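Local coordinates for protein putative glucarate dehydratase (Pseudomonas fluorescens, PDB 4IT1) that probably catalyses the magnesium-dependent dehydration of D-glucarate to 5-dehydro-4-deoxy-D-glucarate, as a member of the mandelate racemase/muconate lactonizing enzyme family, at residues 288-291 with 292-295. Numbering follows the deposited sequence.
With MG (magnesium ion), chain E.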
loop_
_atom_site.group_PDB
_atom_site.type_symbol
_atom_site.label_atom_id
_atom_site.label_comp_id
_atom_site.label_asym_id
_atom_site.label_seq_id
_atom_site.Cartn_x
_atom_site.Cartn_y
_atom_site.Cartn_z
ATOM N N LEU A 288 -8.809 1.461 22.500
ATOM C CA LEU A 288 -8.444 0.047 22.463
ATOM C C LEU A 288 -7.511 -0.264 21.310
ATOM O O LEU A 288 -7.750 0.132 20.162
ATOM C CB LEU A 288 -9.680 -0.846 22.438
ATOM C CG LEU A 288 -10.706 -0.597 23.549
ATOM C CD1 LEU A 288 -11.883 -1.544 23.401
ATOM C CD2 LEU A 288 -10.084 -0.718 24.935
ATOM N N ALA A 289 -6.432 -0.962 21.642
ATOM C CA ALA A 289 -5.446 -1.409 20.674
ATOM C C ALA A 289 -5.544 -2.924 20.565
ATOM O O ALA A 289 -6.052 -3.580 21.483
ATOM C CB ALA A 289 -4.048 -1.013 21.128
ATOM N N THR A 290 -5.051 -3.479 19.458
ATOM C CA THR A 290 -5.069 -4.925 19.276
ATOM C C THR A 290 -3.891 -5.457 18.473
ATOM O O THR A 290 -3.386 -4.800 17.572
ATOM C CB THR A 290 -6.369 -5.401 18.572
ATOM O OG1 THR A 290 -6.479 -6.830 18.677
ATOM C CG2 THR A 290 -6.374 -5.018 17.102
ATOM N N ASN A 291 -3.461 -6.662 18.813
ATOM C CA ASN A 291 -2.799 -7.512 17.832
ATOM C C ASN A 291 -3.350 -8.946 17.886
ATOM O O ASN A 291 -2.630 -9.928 17.689
ATOM C CB ASN A 291 -1.263 -7.400 17.887
ATOM C CG ASN A 291 -0.659 -7.828 19.211
ATOM O OD1 ASN A 291 -1.345 -8.232 20.153
ATOM N ND2 ASN A 291 0.663 -7.743 19.283
ATOM N N MET A 292 -4.651 -9.034 18.150
ATOM C CA MET A 292 -5.355 -10.313 18.280
ATOM C C MET A 292 -6.583 -10.369 17.394
ATOM O O MET A 292 -6.784 -11.355 16.689
ATOM C CB MET A 292 -5.745 -10.588 19.731
ATOM C CG MET A 292 -4.583 -11.104 20.574
ATOM S SD MET A 292 -4.976 -11.288 22.320
ATOM C CE MET A 292 -5.834 -12.869 22.321
ATOM N N VAL A 293 -7.393 -9.311 17.420
ATOM C CA VAL A 293 -8.618 -9.292 16.629
ATOM C C VAL A 293 -8.456 -8.644 15.252
ATOM O O VAL A 293 -9.334 -8.758 14.398
ATOM C CB VAL A 293 -9.809 -8.711 17.405
ATOM C CG1 VAL A 293 -10.052 -9.532 18.660
ATOM C CG2 VAL A 293 -9.580 -7.239 17.749
ATOM N N VAL A 294 -7.334 -7.966 15.030
ATOM C CA VAL A 294 -7.012 -7.449 13.703
ATOM C C VAL A 294 -5.576 -7.855 13.404
ATOM O O VAL A 294 -4.628 -7.171 13.805
ATOM C CB VAL A 294 -7.205 -5.909 13.591
ATOM C CG1 VAL A 294 -6.765 -5.401 12.228
ATOM C CG2 VAL A 294 -8.653 -5.526 13.825
ATOM N N THR A 295 -5.433 -8.991 12.722
ATOM C CA THR A 295 -4.128 -9.570 12.426
ATOM C C THR A 295 -3.951 -9.817 10.937
ATOM O O THR A 295 -2.888 -10.274 10.516
ATOM C CB THR A 295 -3.888 -10.898 13.180
ATOM O OG1 THR A 295 -4.833 -11.888 12.733
ATOM C CG2 THR A 295 -4.019 -10.708 14.680
HETATM MG MG MG E . -0.591 -8.400 22.198
HETATM O O HOH W 1 1.475 -8.340 21.835
HETATM O O HOH W 2 -2.685 -8.696 22.639
HETATM O O HOH W 3 -0.467 -10.437 22.050
#
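Thr290 turns its hydroxyl into the bend that follows it and takes up two successive backbone amides there, an ST turn, extended by a second bond to Val293 N, at the C-terminal end of strand 288-290 in the barrel domain of this enolase-superfamily enzyme. Met292 N and Val293 N each donate to Thr290 OG1 at 2.9 Å, and both bonds are nearly straight. A chi1 of -167° sets OG1 of Thr290 trans to its own backbone N and turns it to the two amides, leaving the methyl CG2 against Val294 CB, which it meets at 3.7 Å, the two side chains crossing at about a right angle. Val293 leans in beside the hydroxyl, its CG2 3.3 Å from Thr290 OG1. Asp269 is hydrogen-bonded to the same OG1, so three partners grip this buried oxygen. A valine in place of Thr290 would probably leave the amides of Met292 and Val293 without their shared acceptor and the turn freer to shift. Next along the chain, the side-chain amide of Asn291 reaches the magnesium ion that Asp243 and Glu268 also bind. Thr295 CG2 closes over the backbone of the turn, 3.4 Å from Asn291 O, while its own hydroxyl is hydrogen-bonded to Lys127. Asn291 OD1 binds the metal at 2.2 Å, and ND2 of the same amide donates to a metal-bound water 2.7 Å away.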